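Local coordinates for hypothetical protein yycE (Bacillus subtilis, PDB 1TWU), which is of unknown function but belongs to the vicinal oxygen chelate superfamily and is a putative glyoxalase or fosfomycin resistance protein, at residues I26-E31 with E121-W126. Numbering follows the deposited sequence.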
# COMPACT_ATOMS: atom_id res chain seq x y z
N ILE A 26 -15.62 3.06 -4.46
CA ILE A 26 -16.11 1.84 -5.07
C ILE A 26 -16.25 1.98 -6.59
O ILE A 26 -15.91 1.06 -7.34
CB ILE A 26 -17.47 1.42 -4.45
CG1 ILE A 26 -17.25 1.02 -3.00
CG2 ILE A 26 -18.08 0.27 -5.23
CD1 ILE A 26 -18.53 0.75 -2.24
N ARG A 27 -16.75 3.13 -7.04
CA ARG A 27 -16.90 3.37 -8.47
C ARG A 27 -15.54 3.33 -9.18
O ARG A 27 -15.41 2.74 -10.25
CB ARG A 27 -17.56 4.72 -8.73
CG ARG A 27 -17.62 5.08 -10.21
CD ARG A 27 -18.45 6.32 -10.45
NE ARG A 27 -18.68 6.61 -11.86
CZ ARG A 27 -17.86 7.32 -12.63
NH1 ARG A 27 -16.74 7.83 -12.14
NH2 ARG A 27 -18.18 7.55 -13.90
N PHE A 28 -14.53 3.94 -8.57
CA PHE A 28 -13.20 3.97 -9.16
C PHE A 28 -12.55 2.59 -9.21
O PHE A 28 -12.09 2.14 -10.26
CB PHE A 28 -12.28 4.91 -8.36
CG PHE A 28 -10.86 4.96 -8.88
CD1 PHE A 28 -10.52 5.79 -9.95
CD2 PHE A 28 -9.86 4.18 -8.30
CE1 PHE A 28 -9.20 5.83 -10.44
CE2 PHE A 28 -8.55 4.21 -8.78
CZ PHE A 28 -8.22 5.04 -9.85
N TYR A 29 -12.52 1.92 -8.05
CA TYR A 29 -11.89 0.61 -7.94
C TYR A 29 -12.65 -0.58 -8.50
O TYR A 29 -12.05 -1.46 -9.11
CB TYR A 29 -11.51 0.34 -6.48
CG TYR A 29 -10.36 1.20 -6.04
CD1 TYR A 29 -9.05 0.87 -6.40
CD2 TYR A 29 -10.58 2.40 -5.37
CE1 TYR A 29 -7.99 1.73 -6.09
CE2 TYR A 29 -9.52 3.27 -5.06
CZ TYR A 29 -8.23 2.93 -5.42
OH TYR A 29 -7.20 3.79 -5.14
N GLU A 30 -13.96 -0.60 -8.31
CA GLU A 30 -14.73 -1.72 -8.80
C GLU A 30 -15.19 -1.48 -10.24
O GLU A 30 -15.01 -2.34 -11.10
CB GLU A 30 -15.92 -1.98 -7.89
CG GLU A 30 -16.18 -3.45 -7.70
CD GLU A 30 -17.36 -3.73 -6.80
OE1 GLU A 30 -17.51 -3.03 -5.77
OE2 GLU A 30 -18.13 -4.66 -7.12
N GLU A 31 -15.79 -0.32 -10.49
CA GLU A 31 -16.25 -0.01 -11.83
C GLU A 31 -15.11 0.43 -12.74
O GLU A 31 -15.09 0.12 -13.92
CB GLU A 31 -17.29 1.11 -11.81
CG GLU A 31 -18.55 0.79 -11.04
CD GLU A 31 -19.65 1.80 -11.35
OE1 GLU A 31 -20.52 2.03 -10.46
OE2 GLU A 31 -19.67 2.35 -12.48
N GLU A 121 -5.39 10.05 -10.68
CA GLU A 121 -5.71 10.19 -9.25
C GLU A 121 -7.01 9.49 -8.93
O GLU A 121 -7.97 9.57 -9.71
CB GLU A 121 -5.84 11.66 -8.85
CG GLU A 121 -4.60 12.47 -8.97
CD GLU A 121 -4.76 13.83 -8.31
OE1 GLU A 121 -5.79 14.49 -8.55
OE2 GLU A 121 -3.86 14.22 -7.53
N ASP A 122 -7.06 8.81 -7.79
CA ASP A 122 -8.29 8.13 -7.41
C ASP A 122 -9.16 9.21 -6.75
O ASP A 122 -8.70 10.34 -6.59
CB ASP A 122 -7.98 6.92 -6.50
CG ASP A 122 -7.82 7.27 -5.02
OD1 ASP A 122 -7.61 8.45 -4.66
OD2 ASP A 122 -7.88 6.32 -4.21
N PRO A 123 -10.41 8.89 -6.39
CA PRO A 123 -11.28 9.89 -5.76
C PRO A 123 -10.68 10.71 -4.61
O PRO A 123 -11.07 11.87 -4.40
CB PRO A 123 -12.48 9.06 -5.31
CG PRO A 123 -12.54 7.98 -6.34
CD PRO A 123 -11.09 7.59 -6.48
N ASP A 124 -9.74 10.14 -3.87
CA ASP A 124 -9.14 10.85 -2.75
C ASP A 124 -7.71 11.33 -2.96
O ASP A 124 -7.01 11.62 -1.99
CB ASP A 124 -9.22 10.01 -1.47
CG ASP A 124 -10.65 9.83 -0.98
OD1 ASP A 124 -11.41 10.83 -0.99
OD2 ASP A 124 -11.01 8.70 -0.58
N GLY A 125 -7.29 11.40 -4.21
CA GLY A 125 -5.96 11.91 -4.52
C GLY A 125 -4.79 10.96 -4.44
O GLY A 125 -3.64 11.40 -4.50
N TRP A 126 -5.06 9.66 -4.28
CA TRP A 126 -3.97 8.70 -4.24
C TRP A 126 -3.52 8.59 -5.70
O TRP A 126 -4.36 8.56 -6.59
CB TRP A 126 -4.46 7.34 -3.72
CG TRP A 126 -3.34 6.43 -3.27
CD1 TRP A 126 -2.04 6.79 -2.98
CD2 TRP A 126 -3.43 5.02 -3.02
NE1 TRP A 126 -1.33 5.69 -2.57
CE2 TRP A 126 -2.15 4.60 -2.58
CE3 TRP A 126 -4.46 4.08 -3.13
CZ2 TRP A 126 -1.88 3.26 -2.25
CZ3 TRP A 126 -4.19 2.76 -2.79
CH2 TRP A 126 -2.91 2.36 -2.35
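Phe-28 and Tyr-29, neighbours on helix 22-32, both meet Asp-122, which opens the beta hairpin turn between strands 117-121 and 127-131. The pairing joins the two halves of a vicinal oxygen chelate (VOC) fold: the helix belongs to the N-terminal alpha-beta unit, the turn to the C-terminal one. It illustrates how one short acidic side chain can serve two aromatic rings, offering carbon to the first and oxygen to the second.

Phe-28, its CG anti to the backbone N (chi1 178°), presents a ring face to the turn. Asp-122 CB lies over that face, 3.8 Å from the ring centroid in a CH-pi contact, and the carboxylate plane stands nearly perpendicular to the ring, at 87°. On the same side of the ring, but obliquely and nearer the root of the side chain, Pro-123 CD packs 3.5 Å from Phe-28 CB. Tyr-29 runs its phenol alongside the Phe-28 ring and reaches the carboxylate tip to tip, OH donating to Asp-122 OD2 over 2.8 Å on the anti side and somewhat out of the carboxylate plane. The two aromatics also pack on each other, Phe-28 CD2 lying over the centre of the Tyr-29 ring. On the turn side, Tyr-29 OH also comes to the edge of the indole, 3.4 Å from Trp-126 CE3.

Ile-128 of the following strand touches Phe-28, Tyr-29 and Asp-122 alike, within a largely buried interface. The carboxylate is held at both oxygens, which limits its rotation. While Asp-122 OD2 takes the phenol, Asp-122 OD1 accepts two backbone N-H groups from opposite faces of its plane: Asp-124 N at 2.8 Å, forming an Asx turn within the type I beta turn, and Trp-126 N, also at 2.8 Å, with an N-H...OD1 angle of 157°.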